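Local coordinates for protein SusD homolog (Bacteroides ovatus, PDB 4F53) that probably binds mucin O-glycans at the cell surface, as a SusD-like outer-membrane lipoprotein with a TPR-like helical fold, at residues A[40-45]-A[330-335]; A[182-187]-A[241-246]; A[264-269]-A[455-460]; A[448-453]-A[474-479]. All blocks are in the same frame, centred on the assembly; numbering follows the deposited sequence. Where two conformers were deposited one is given.

Contact 1 of 4, residues A[40-45]-A[330-335]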
loop_
_atom_site.group_PDB
_atom_site.type_symbol
_atom_site.label_atom_id
_atom_site.label_comp_id
_atom_site.label_asym_id
_atom_site.label_seq_id
_atom_site.Cartn_x
_atom_site.Cartn_y
_atom_site.Cartn_z
HETATM N N MSE A 40 -6.085 -2.991 7.020
HETATM C CA MSE A 40 -6.568 -2.891 5.632
HETATM C C MSE A 40 -8.096 -2.797 5.762
HETATM O O MSE A 40 -8.795 -3.811 5.639
HETATM C CB MSE A 40 -6.090 -4.131 4.849
HETATM C CG MSE A 40 -6.153 -3.946 3.342
HETATM SE SE MSE A 40 -4.872 -2.610 2.690
HETATM C CE MSE A 40 -3.250 -3.557 3.232
ATOM N N PRO A 41 -8.608 -1.602 6.161
ATOM C CA PRO A 41 -10.021 -1.497 6.578
ATOM C C PRO A 41 -11.070 -1.921 5.564
ATOM O O PRO A 41 -10.976 -1.641 4.382
ATOM C CB PRO A 41 -10.193 -0.027 6.955
ATOM C CG PRO A 41 -8.945 0.665 6.478
ATOM C CD PRO A 41 -7.869 -0.345 6.440
ATOM N N GLU A 42 -12.073 -2.633 6.077
ATOM C CA GLU A 42 -13.207 -3.158 5.342
ATOM C C GLU A 42 -14.319 -2.110 5.155
ATOM O O GLU A 42 -14.944 -2.110 4.085
ATOM C CB GLU A 42 -13.765 -4.381 6.064
ATOM C CG GLU A 42 -14.899 -5.039 5.311
ATOM C CD GLU A 42 -15.554 -6.223 5.985
ATOM O OE1 GLU A 42 -14.844 -6.991 6.671
ATOM O OE2 GLU A 42 -16.776 -6.399 5.797
ATOM N N GLN A 43 -14.577 -1.259 6.192
ATOM C CA GLN A 43 -15.614 -0.230 6.154
ATOM C C GLN A 43 -15.456 0.558 4.851
ATOM O O GLN A 43 -14.417 1.206 4.640
ATOM C CB GLN A 43 -15.538 0.668 7.405
ATOM C CG GLN A 43 -16.810 1.495 7.673
ATOM C CD GLN A 43 -16.623 2.512 8.788
ATOM O OE1 GLN A 43 -15.606 2.536 9.470
ATOM N NE2 GLN A 43 -17.595 3.394 8.993
ATOM N N GLU A 44 -16.453 0.416 3.953
ATOM C CA GLU A 44 -16.472 0.983 2.607
ATOM C C GLU A 44 -16.291 2.496 2.571
ATOM O O GLU A 44 -15.602 2.956 1.677
ATOM C CB GLU A 44 -17.730 0.562 1.815
ATOM C CG GLU A 44 -19.046 1.013 2.430
ATOM C CD GLU A 44 -20.300 0.624 1.673
ATOM O OE1 GLU A 44 -20.407 -0.549 1.247
ATOM O OE2 GLU A 44 -21.202 1.480 1.554
ATOM N N ASN A 45 -16.855 3.247 3.532
ATOM C CA ASN A 45 -16.743 4.705 3.552
ATOM C C ASN A 45 -15.428 5.165 4.205
ATOM O O ASN A 45 -15.202 6.368 4.333
ATOM C CB ASN A 45 -17.969 5.362 4.229
ATOM C CG ASN A 45 -18.326 4.829 5.597
ATOM O OD1 ASN A 45 -18.605 3.638 5.778
ATOM N ND2 ASN A 45 -18.431 5.721 6.569
ATOM N N ASP A 330 -14.840 -11.800 -1.506
ATOM C CA ASP A 330 -13.384 -11.897 -1.670
ATOM C C ASP A 330 -12.649 -11.394 -0.448
ATOM O O ASP A 330 -13.049 -10.388 0.150
ATOM C CB ASP A 330 -12.904 -11.132 -2.919
ATOM C CG ASP A 330 -13.285 -11.791 -4.246
ATOM O OD1 ASP A 330 -13.755 -12.966 -4.231
ATOM O OD2 ASP A 330 -13.151 -11.132 -5.287
ATOM N N ASN A 331 -11.556 -12.076 -0.092
ATOM C CA ASN A 331 -10.716 -11.701 1.044
ATOM C C ASN A 331 -10.009 -10.395 0.828
ATOM O O ASN A 331 -9.650 -10.030 -0.302
ATOM C CB ASN A 331 -9.645 -12.761 1.329
ATOM C CG ASN A 331 -10.177 -14.077 1.765
ATOM O OD1 ASN A 331 -11.263 -14.191 2.354
ATOM N ND2 ASN A 331 -9.399 -15.090 1.502
ATOM N N ILE A 332 -9.775 -9.704 1.932
ATOM C CA ILE A 332 -9.003 -8.475 1.908
ATOM C C ILE A 332 -7.506 -8.884 1.966
ATOM O O ILE A 332 -7.138 -9.787 2.706
ATOM C CB ILE A 332 -9.475 -7.517 3.022
ATOM C CG1 ILE A 332 -10.835 -6.883 2.590
ATOM C CG2 ILE A 332 -8.424 -6.461 3.262
ATOM C CD1 ILE A 332 -11.475 -5.932 3.539
ATOM N N VAL A 333 -6.677 -8.272 1.112
ATOM C CA VAL A 333 -5.260 -8.581 1.010
ATOM C C VAL A 333 -4.516 -7.718 2.019
ATOM O O VAL A 333 -4.497 -6.491 1.878
ATOM C CB VAL A 333 -4.741 -8.402 -0.450
ATOM C CG1 VAL A 333 -3.224 -8.597 -0.520
ATOM C CG2 VAL A 333 -5.474 -9.338 -1.429
ATOM N N VAL A 334 -3.886 -8.356 3.036
ATOM C CA VAL A 334 -3.193 -7.607 4.093
ATOM C C VAL A 334 -1.658 -7.604 3.867
ATOM O O VAL A 334 -1.044 -6.545 3.908
ATOM C CB VAL A 334 -3.579 -8.112 5.518
ATOM C CG1 VAL A 334 -2.881 -7.291 6.596
ATOM C CG2 VAL A 334 -5.099 -8.097 5.728
ATOM N N PHE A 335 -1.051 -8.775 3.633
ATOM C CA PHE A 335 0.387 -8.899 3.466
ATOM C C PHE A 335 0.689 -10.202 2.730
ATOM O O PHE A 335 0.581 -11.307 3.287
ATOM C CB PHE A 335 1.080 -8.836 4.851
ATOM C CG PHE A 335 2.558 -8.490 4.920
ATOM C CD1 PHE A 335 3.388 -8.675 3.823
ATOM C CD2 PHE A 335 3.136 -8.072 6.121
ATOM C CE1 PHE A 335 4.755 -8.431 3.912
ATOM C CE2 PHE A 335 4.500 -7.809 6.203
ATOM C CZ PHE A 335 5.304 -7.981 5.092
#

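Contact 2 of 4, residues A[182-187]-A[241-246]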
loop_
_atom_site.group_PDB
_atom_site.type_symbol
_atom_site.label_atom_id
_atom_site.label_comp_id
_atom_site.label_asym_id
_atom_site.label_seq_id
_atom_site.Cartn_x
_atom_site.Cartn_y
_atom_site.Cartn_z
ATOM N N ALA A 182 -11.354 -14.825 17.247
ATOM C CA ALA A 182 -10.687 -13.526 17.454
ATOM C C ALA A 182 -9.731 -13.197 16.293
ATOM O O ALA A 182 -9.104 -12.136 16.310
ATOM C CB ALA A 182 -9.910 -13.540 18.765
ATOM N N ASP A 183 -9.611 -14.096 15.291
ATOM C CA ASP A 183 -8.653 -13.909 14.202
ATOM C C ASP A 183 -9.228 -14.344 12.861
ATOM O O ASP A 183 -9.331 -15.536 12.584
ATOM C CB ASP A 183 -7.369 -14.697 14.538
ATOM C CG ASP A 183 -6.246 -14.690 13.511
ATOM O OD1 ASP A 183 -6.289 -13.848 12.574
ATOM O OD2 ASP A 183 -5.309 -15.499 13.662
ATOM N N ARG A 184 -9.547 -13.376 12.008
ATOM C CA ARG A 184 -10.108 -13.651 10.684
ATOM C C ARG A 184 -9.020 -13.670 9.611
ATOM O O ARG A 184 -9.328 -13.654 8.418
ATOM C CB ARG A 184 -11.205 -12.622 10.335
ATOM C CG ARG A 184 -12.356 -12.611 11.329
ATOM C CD ARG A 184 -13.451 -11.608 10.954
ATOM N NE ARG A 184 -14.232 -12.060 9.798
ATOM C CZ ARG A 184 -15.208 -12.963 9.854
ATOM N NH1 ARG A 184 -15.544 -13.519 11.011
ATOM N NH2 ARG A 184 -15.835 -13.337 8.753
ATOM N N ILE A 185 -7.751 -13.749 10.026
ATOM C CA ILE A 185 -6.633 -13.817 9.101
ATOM C C ILE A 185 -5.975 -15.200 9.159
ATOM O O ILE A 185 -5.819 -15.831 8.114
ATOM C CB ILE A 185 -5.601 -12.656 9.331
ATOM C CG1 ILE A 185 -6.246 -11.281 8.973
ATOM C CG2 ILE A 185 -4.297 -12.897 8.523
ATOM C CD1 ILE A 185 -5.414 -10.083 9.217
ATOM N N TYR A 186 -5.548 -15.647 10.350
ATOM C CA TYR A 186 -4.839 -16.921 10.516
ATOM C C TYR A 186 -5.577 -17.919 11.405
ATOM O O TYR A 186 -5.049 -19.011 11.669
ATOM C CB TYR A 186 -3.432 -16.693 11.071
ATOM C CG TYR A 186 -2.511 -15.960 10.123
ATOM C CD1 TYR A 186 -2.280 -16.439 8.829
ATOM C CD2 TYR A 186 -1.772 -14.865 10.551
ATOM C CE1 TYR A 186 -1.372 -15.808 7.974
ATOM C CE2 TYR A 186 -0.892 -14.201 9.693
ATOM C CZ TYR A 186 -0.674 -14.696 8.417
ATOM O OH TYR A 186 0.220 -14.073 7.605
ATOM N N ASN A 187 -6.801 -17.558 11.839
ATOM C CA ASN A 187 -7.694 -18.387 12.653
ATOM C C ASN A 187 -7.032 -18.911 13.931
ATOM O O ASN A 187 -7.208 -20.075 14.280
ATOM C CB ASN A 187 -8.261 -19.560 11.822
ATOM C CG ASN A 187 -8.875 -19.120 10.520
ATOM O OD1 ASN A 187 -8.380 -19.459 9.436
ATOM N ND2 ASN A 187 -9.930 -18.312 10.601
ATOM N N ALA A 241 -1.096 -13.028 4.541
ATOM C CA ALA A 241 -2.187 -12.555 5.403
ATOM C C ALA A 241 -3.337 -12.012 4.546
ATOM O O ALA A 241 -3.180 -11.032 3.822
ATOM C CB ALA A 241 -1.689 -11.495 6.387
ATOM N N TYR A 242 -4.487 -12.708 4.618
ATOM C CA TYR A 242 -5.726 -12.416 3.887
ATOM C C TYR A 242 -6.868 -12.454 4.873
ATOM O O TYR A 242 -7.038 -13.464 5.541
ATOM C CB TYR A 242 -5.954 -13.439 2.744
ATOM C CG TYR A 242 -4.800 -13.487 1.768
ATOM C CD1 TYR A 242 -4.704 -12.570 0.725
ATOM C CD2 TYR A 242 -3.790 -14.438 1.900
ATOM C CE1 TYR A 242 -3.631 -12.594 -0.156
ATOM C CE2 TYR A 242 -2.710 -14.469 1.026
ATOM C CZ TYR A 242 -2.634 -13.544 0.000
ATOM O OH TYR A 242 -1.584 -13.582 -0.885
ATOM N N ARG A 243 -7.603 -11.356 5.026
ATOM C CA ARG A 243 -8.685 -11.318 6.009
ATOM C C ARG A 243 -10.014 -11.719 5.401
ATOM O O ARG A 243 -10.415 -11.187 4.369
ATOM C CB ARG A 243 -8.803 -9.923 6.661
ATOM C CG ARG A 243 -9.668 -9.924 7.925
ATOM C CD ARG A 243 -9.650 -8.607 8.684
ATOM N NE ARG A 243 -10.978 -8.275 9.240
ATOM C CZ ARG A 243 -12.026 -7.846 8.518
ATOM N NH1 ARG A 243 -11.918 -7.680 7.191
ATOM N NH2 ARG A 243 -13.183 -7.586 9.112
ATOM N N LYS A 244 -10.711 -12.648 6.065
ATOM C CA LYS A 244 -12.058 -13.081 5.675
ATOM C C LYS A 244 -12.967 -11.941 6.086
ATOM O O LYS A 244 -12.987 -11.547 7.275
ATOM C CB LYS A 244 -12.429 -14.443 6.312
ATOM C CG LYS A 244 -13.893 -14.828 6.136
ATOM C CD LYS A 244 -14.240 -16.118 6.825
ATOM C CE LYS A 244 -15.680 -16.497 6.607
ATOM N NZ LYS A 244 -16.028 -17.733 7.356
ATOM N N VAL A 245 -13.650 -11.333 5.083
ATOM C CA VAL A 245 -14.498 -10.155 5.312
ATOM C C VAL A 245 -15.616 -10.477 6.315
ATOM O O VAL A 245 -16.110 -11.616 6.364
ATOM C CB VAL A 245 -15.055 -9.506 4.007
ATOM C CG1 VAL A 245 -13.920 -9.082 3.082
ATOM C CG2 VAL A 245 -16.063 -10.409 3.287
ATOM N N ALA A 246 -15.972 -9.485 7.137
ATOM C CA ALA A 246 -17.063 -9.628 8.103
ATOM C C ALA A 246 -18.391 -9.474 7.389
ATOM O O ALA A 246 -19.323 -10.214 7.681
ATOM C CB ALA A 246 -16.932 -8.598 9.216
HETATM O O HOH W 1 -4.305 -15.475 5.701
#

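Contact 3 of 4, residues A[264-269]-A[455-460]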
loop_
_atom_site.group_PDB
_atom_site.type_symbol
_atom_site.label_atom_id
_atom_site.label_comp_id
_atom_site.label_asym_id
_atom_site.label_seq_id
_atom_site.Cartn_x
_atom_site.Cartn_y
_atom_site.Cartn_z
ATOM N N SER A 264 -5.966 1.386 -13.455
ATOM C CA SER A 264 -5.111 2.426 -14.032
ATOM C C SER A 264 -4.540 1.998 -15.372
ATOM O O SER A 264 -4.329 0.800 -15.643
ATOM C CB SER A 264 -3.956 2.752 -13.089
ATOM O OG SER A 264 -3.038 1.676 -13.023
ATOM N N ALA A 265 -4.249 2.994 -16.194
ATOM C CA ALA A 265 -3.626 2.805 -17.497
ATOM C C ALA A 265 -2.180 2.237 -17.312
ATOM O O ALA A 265 -1.735 1.428 -18.123
ATOM C CB ALA A 265 -3.600 4.129 -18.242
ATOM N N ASP A 266 -1.486 2.622 -16.211
ATOM C CA ASP A 266 -0.137 2.156 -15.883
ATOM C C ASP A 266 -0.079 0.626 -15.695
ATOM O O ASP A 266 0.794 -0.025 -16.253
ATOM C CB ASP A 266 0.386 2.853 -14.598
ATOM C CG ASP A 266 0.147 4.352 -14.584
ATOM O OD1 ASP A 266 -1.019 4.767 -14.394
ATOM O OD2 ASP A 266 1.101 5.096 -14.817
ATOM N N LEU A 267 -1.007 0.070 -14.920
ATOM C CA LEU A 267 -1.064 -1.350 -14.621
ATOM C C LEU A 267 -1.316 -2.177 -15.890
ATOM O O LEU A 267 -0.634 -3.177 -16.076
ATOM C CB LEU A 267 -2.135 -1.606 -13.542
ATOM C CG LEU A 267 -2.112 -2.918 -12.753
ATOM C CD1 LEU A 267 -0.771 -3.172 -12.059
ATOM C CD2 LEU A 267 -3.197 -2.922 -11.724
ATOM N N THR A 268 -2.223 -1.743 -16.794
ATOM C CA THR A 268 -2.437 -2.483 -18.031
ATOM C C THR A 268 -1.241 -2.275 -19.005
ATOM O O THR A 268 -0.930 -3.195 -19.754
ATOM C CB THR A 268 -3.814 -2.191 -18.672
ATOM O OG1 THR A 268 -3.920 -0.807 -18.985
ATOM C CG2 THR A 268 -4.995 -2.630 -17.767
ATOM N N CYS A 269 -0.535 -1.131 -18.957
ATOM C CA CYS A 269 0.644 -0.907 -19.808
ATOM C C CYS A 269 1.753 -1.941 -19.519
ATOM O O CYS A 269 2.274 -2.546 -20.451
ATOM C CB CYS A 269 1.168 0.514 -19.656
ATOM S SG CYS A 269 0.239 1.730 -20.610
ATOM N N PRO A 455 7.699 1.362 -9.565
ATOM C CA PRO A 455 7.900 1.387 -11.035
ATOM C C PRO A 455 7.774 2.808 -11.575
ATOM O O PRO A 455 7.206 3.688 -10.906
ATOM C CB PRO A 455 6.746 0.494 -11.550
ATOM C CG PRO A 455 5.643 0.803 -10.577
ATOM C CD PRO A 455 6.334 0.890 -9.219
ATOM N N LYS A 456 8.263 3.034 -12.787
ATOM C CA LYS A 456 8.052 4.337 -13.433
ATOM C C LYS A 456 6.543 4.460 -13.733
ATOM O O LYS A 456 5.936 3.506 -14.208
ATOM C CB LYS A 456 8.904 4.497 -14.716
ATOM C CG LYS A 456 10.411 4.341 -14.519
ATOM C CD LYS A 456 11.031 5.271 -13.464
ATOM C CE LYS A 456 11.012 6.753 -13.797
ATOM N NZ LYS A 456 11.892 7.088 -14.949
ATOM N N LEU A 457 5.932 5.562 -13.333
ATOM C CA LEU A 457 4.512 5.815 -13.544
ATOM C C LEU A 457 4.313 7.042 -14.424
ATOM O O LEU A 457 5.212 7.888 -14.542
ATOM C CB LEU A 457 3.786 6.046 -12.189
ATOM C CG LEU A 457 3.753 4.899 -11.164
ATOM C CD1 LEU A 457 3.205 5.402 -9.841
ATOM C CD2 LEU A 457 2.949 3.711 -11.699
HETATM N N MSE A 458 3.139 7.142 -15.053
HETATM C CA MSE A 458 2.808 8.332 -15.822
HETATM C C MSE A 458 2.480 9.463 -14.850
HETATM O O MSE A 458 1.945 9.190 -13.770
HETATM C CB MSE A 458 1.623 8.060 -16.756
HETATM C CG MSE A 458 2.060 7.467 -18.070
HETATM SE SE MSE A 458 0.589 7.002 -19.251
HETATM C CE MSE A 458 -0.069 5.420 -18.344
ATOM N N PRO A 459 2.776 10.737 -15.157
ATOM C CA PRO A 459 2.325 11.788 -14.245
ATOM C C PRO A 459 0.792 11.914 -14.311
ATOM O O PRO A 459 0.163 11.458 -15.288
ATOM C CB PRO A 459 3.030 13.028 -14.784
ATOM C CG PRO A 459 3.157 12.771 -16.249
ATOM C CD PRO A 459 3.408 11.301 -16.375
HETATM N N MSE A 460 0.189 12.525 -13.289
HETATM C CA MSE A 460 -1.254 12.792 -13.263
HETATM C C MSE A 460 -1.653 13.629 -14.466
HETATM O O MSE A 460 -0.927 14.548 -14.808
HETATM C CB MSE A 460 -1.664 13.486 -11.947
HETATM C CG MSE A 460 -1.383 12.629 -10.729
HETATM SE SE MSE A 460 -2.262 10.901 -10.737
HETATM C CE MSE A 460 -1.849 10.411 -8.846
#

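Contact 4 of 4, residues A[448-453]-A[474-479]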
loop_
_atom_site.group_PDB
_atom_site.type_symbol
_atom_site.label_atom_id
_atom_site.label_comp_id
_atom_site.label_asym_id
_atom_site.label_seq_id
_atom_site.Cartn_x
_atom_site.Cartn_y
_atom_site.Cartn_z
ATOM N N GLU A 448 6.582 2.294 -1.456
ATOM C CA GLU A 448 7.724 1.707 -2.166
ATOM C C GLU A 448 8.105 2.514 -3.408
ATOM O O GLU A 448 9.283 2.585 -3.745
ATOM C CB GLU A 448 7.452 0.212 -2.479
ATOM C CG GLU A 448 7.539 -0.601 -1.179
ATOM C CD GLU A 448 8.897 -0.547 -0.486
ATOM O OE1 GLU A 448 9.777 -1.328 -0.903
ATOM O OE2 GLU A 448 9.112 0.308 0.409
ATOM N N TYR A 449 7.113 3.160 -4.046
ATOM C CA TYR A 449 7.335 4.032 -5.194
ATOM C C TYR A 449 8.156 5.264 -4.747
ATOM O O TYR A 449 9.141 5.657 -5.400
ATOM C CB TYR A 449 5.997 4.444 -5.827
ATOM C CG TYR A 449 6.184 5.511 -6.870
ATOM C CD1 TYR A 449 6.709 5.200 -8.120
ATOM C CD2 TYR A 449 5.966 6.858 -6.566
ATOM C CE1 TYR A 449 6.964 6.189 -9.063
ATOM C CE2 TYR A 449 6.203 7.859 -7.510
ATOM C CZ TYR A 449 6.697 7.516 -8.761
ATOM O OH TYR A 449 6.962 8.472 -9.709
ATOM N N ARG A 450 7.748 5.854 -3.619
ATOM C CA ARG A 450 8.445 6.999 -3.060
ATOM C C ARG A 450 9.868 6.626 -2.643
ATOM O O ARG A 450 10.793 7.339 -2.979
ATOM C CB ARG A 450 7.683 7.567 -1.872
ATOM C CG ARG A 450 6.361 8.228 -2.258
ATOM C CD ARG A 450 5.664 8.727 -0.990
ATOM N NE ARG A 450 4.958 7.645 -0.282
ATOM C CZ ARG A 450 4.486 7.747 0.961
ATOM N NH1 ARG A 450 4.668 8.862 1.659
ATOM N NH2 ARG A 450 3.849 6.734 1.519
ATOM N N ARG A 451 10.047 5.502 -1.947
ATOM C CA ARG A 451 11.351 5.077 -1.456
ATOM C C ARG A 451 12.345 4.782 -2.598
ATOM O O ARG A 451 13.481 5.248 -2.552
ATOM C CB ARG A 451 11.209 3.827 -0.544
ATOM C CG ARG A 451 12.535 3.434 0.142
ATOM C CD ARG A 451 12.426 2.244 1.071
ATOM N NE ARG A 451 11.985 1.002 0.409
ATOM C CZ ARG A 451 12.789 0.108 -0.168
ATOM N NH1 ARG A 451 14.093 0.323 -0.236
ATOM N NH2 ARG A 451 12.287 -0.982 -0.723
ATOM N N THR A 452 11.926 4.008 -3.604
ATOM C CA THR A 452 12.857 3.541 -4.629
ATOM C C THR A 452 12.779 4.274 -5.969
ATOM O O THR A 452 13.727 4.167 -6.744
ATOM C CB THR A 452 12.607 2.032 -4.865
ATOM O OG1 THR A 452 11.334 1.873 -5.484
ATOM C CG2 THR A 452 12.657 1.224 -3.584
ATOM N N GLY A 453 11.635 4.910 -6.262
ATOM C CA GLY A 453 11.388 5.544 -7.543
ATOM C C GLY A 453 10.767 4.592 -8.558
ATOM O O GLY A 453 10.551 4.966 -9.709
ATOM N N GLY A 474 5.362 13.326 -7.826
ATOM C CA GLY A 474 4.017 13.058 -7.331
ATOM C C GLY A 474 3.900 13.430 -5.862
ATOM O O GLY A 474 4.750 14.144 -5.331
ATOM N N ALA A 475 2.839 12.991 -5.199
ATOM C CA ALA A 475 2.640 13.268 -3.768
ATOM C C ALA A 475 3.636 12.433 -2.936
ATOM O O ALA A 475 3.761 11.229 -3.122
ATOM C CB ALA A 475 1.200 12.948 -3.373
ATOM N N ARG A 476 4.359 13.089 -2.046
ATOM C CA ARG A 476 5.386 12.481 -1.204
ATOM C C ARG A 476 4.845 12.231 0.186
ATOM O O ARG A 476 5.413 11.458 0.961
ATOM C CB ARG A 476 6.641 13.381 -1.145
ATOM C CG ARG A 476 7.169 13.812 -2.516
ATOM C CD ARG A 476 7.333 12.628 -3.465
ATOM N NE ARG A 476 8.404 11.744 -3.024
ATOM C CZ ARG A 476 8.949 10.807 -3.783
ATOM N NH1 ARG A 476 8.472 10.570 -5.000
ATOM N NH2 ARG A 476 9.973 10.099 -3.336
ATOM N N ARG A 477 3.735 12.890 0.496
ATOM C CA ARG A 477 3.055 12.768 1.781
ATOM C C ARG A 477 1.722 13.515 1.700
ATOM O O ARG A 477 1.384 14.076 0.657
ATOM C CB ARG A 477 3.952 13.332 2.928
ATOM C CG ARG A 477 4.131 14.845 2.865
ATOM C CD ARG A 477 4.954 15.401 4.006
ATOM N NE ARG A 477 4.261 15.394 5.295
ATOM C CZ ARG A 477 3.544 16.395 5.791
ATOM N NH1 ARG A 477 3.319 17.484 5.063
ATOM N NH2 ARG A 477 3.000 16.294 6.998
HETATM N N MSE A 478 0.981 13.515 2.806
HETATM C CA MSE A 478 -0.232 14.295 2.958
HETATM C C MSE A 478 0.058 15.392 3.952
HETATM O O MSE A 478 0.803 15.147 4.911
HETATM C CB MSE A 478 -1.417 13.416 3.419
HETATM C CG MSE A 478 -1.901 12.454 2.340
HETATM SE SE MSE A 478 -2.802 13.327 0.857
HETATM C CE MSE A 478 -4.329 14.131 1.793
ATOM N N PRO A 479 -0.501 16.613 3.749
ATOM C CA PRO A 479 -0.308 17.667 4.750
ATOM C C PRO A 479 -1.202 17.420 5.961
ATOM O O PRO A 479 -2.232 16.760 5.837
ATOM C CB PRO A 479 -0.700 18.938 3.999
ATOM C CG PRO A 479 -1.697 18.493 2.982
ATOM C CD PRO A 479 -1.420 17.045 2.666
HETATM O O HOH W 2 9.961 8.223 -6.277
#

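Contact 1 of 4, residues A[40-45]-A[330-335]
In this largely helical, TPR-like SusD fold, the loop that leads into helix 44-58 packs against strand 332-335 of a small antiparallel sheet shared with strand 241-243. Ile332 carries the contact with its two branches. CG2 of Ile332, anti to the backbone N, presses on CG of the selenomethionine Met40 at 3.4 Å, closer than two carbons normally pack. The other branch runs out fully extended (chi2 179°) to lay CD1 of Ile332 against CB of Glu42 at 3.7 Å, crossing that side chain at about a right angle. Met40 bends at chi2 and chi3, so that its terminal CE curls along the strand backbone to lie 3.5 Å from Val333 O. An alanine at Ile332 would lack both branches and would probably leave Met40 and the aliphatic part of Glu42 poorly packed against the strand. In the next shell, the extended Glu42 sends its carboxylate past Ile332 to a salt bridge with Arg243 and to the backbone N atoms of Ala246, Asp247 and His248, which fixes the loop. A classic beta bulge sets Val334 and Phe335 opposite Ala241, and from within it CG2 of Val334 lies 4.2 Å from CB of Met40.

Contact 2 of 4, residues A[182-187]-A[241-246]
An Asx turn at Asp183 shapes the loop before helix 190-207 where it lies along strand 241-243, the partner of strand 332-335 in a two-stranded antiparallel sheet. Asp183 OD1 accepts from two successive backbone donors, Ile185 N at 2.9 Å and Tyr186 N at 3.0 Å, both reaching it from above the carboxylate plane. Gln36 of helix 25-37 donates to the same OD1 through NE2 and accepts from Arg184 N through OE1. Asp183 OD2 is taken by Trp193 and by the backbone N of Gly188, so the carboxylate is gripped on both oxygens. The turn leaves the carbonyl of Arg184 directed at the residue just past the strand, where Lys244 N donates to Arg184 O in a nearly straight bond of 2.9 Å lying in the carbonyl plane.

The Arg184 side chain continues alongside the backbone of 244-246. Bent at chi3 (73°), it brings the edge of its guanidinium to two consecutive carbonyls: NE donates to Lys244 O at 2.9 Å and NH2 to Val245 O at 3.0 Å, each donor standing above the plane of the carbonyl it meets. The like-charged Arg243 keeps its guanidinium on Glu42, which would probably ease the proximity of the two arginines. At the other end, a water bridges the segments, donating to Ile185 O and accepting from Tyr242 N. Between these polar anchors Ile185 splits its branches, CG1 to the aliphatic part of Arg243 and CG2 to Ala241, while CG2 also covers one face of the Tyr186 ring. Tyr186 OH is hydrogen-bonded to Asp239 O and lies 3.4 Å from Ala241 CB.

Contact 3 of 4, residues A[264-269]-A[455-460]
The N-terminal turn of helix 265-273, capped by Ser264, meets the irregular chain after helix 442-452 within the helical SusD fold. With chi1 at 70°, Ser264 turns OG back over the helix start to accept from Leu267 N at 3.2 Å, the N-cap bond. Two residues after the cap, Asp266 points across the contact: its CG is anti to the carbonyl carbon, and OD2 accepts from Met458 N at 2.9 Å in an almost straight bond, met nearly along the C-O axis. The other oxygen, OD1, forms a salt bridge with Arg307, so the buried carboxylate is held at both ends and is likely to stay ionised.

Two side chains flank this carboxylate. Leu457, with CG anti to the carbonyl carbon and the chain straight at chi2, crosses Asp266 at about a right angle and rests CD2 4.0 Å from CB of Asp266. The selenomethionine Met458 starts straight and then bends at chi3 (-74°), a turn that folds its methyl back over Asp266 toward the helix. The backbone N of Met458 thus binds the aspartate while its side chain packs on the same turn, where CE of Met458 lies 3.8 Å from CB of Ala265.

Contact 4 of 4, residues A[448-453]-A[474-479]
Two arginines interlock where the last turn of helix 442-452 meets the loop that precedes helix 482-487 in this TPR-like fold. A direct hydrogen bond joins the segments: Arg450 NH1 donates to Arg476 O at 2.8 Å, with the carbonyl oxygen near the guanidinium plane and the donor above the carbonyl plane. The same NH1 also binds Asp129 O, which ties helix 110-131 to this junction. A water adds an indirect link, donating to Tyr449 O and accepting from Arg476 NH1.

Packing comes from the arginine stems. The two side chains run antiparallel alongside one another, their guanidinium planes 80° apart, and CG of Arg450 sits 4.0 Å above the centre of the Arg476 guanidinium. Bends at chi2 and chi3 fold Arg476 back over the helix in this way. An alanine at Arg450 would lose the bonds to Arg476 O and Asp129 O and the carbon stacked on the face of the Arg476 guanidinium, and would probably loosen the loop from the helix.

Charge pairing fixes the surroundings. Arg476 forms a salt bridge with Asp518 near the C-terminus, and Arg477 one with Asp509. Within the helix, Arg451 grips Glu448 side-on, NE meeting the syn lone pair of OE2 at 3.0 Å.

How the contacts relate
Contacts 1 and 2 are neighbours, their centres 10 Å apart, and share the two-stranded sheet of 241-243 and 332-335; both segments of contact 2 fall in the sequence between those of contact 1. Contacts 3 and 4 form a second pair, centres about 15 Å apart, touching where Pro455 and Leu457, just beyond helix 442-452, pack back on Tyr449 of its last turn. Their segments alternate along the chain, as do those of contacts 1 and 3. Contacts 2 and 4 lie on opposite sides of the chain's centre, about 29 Å apart between centres. Together the four contacts tie early, middle and late parts of a single SusD-family chain into one compact helical body.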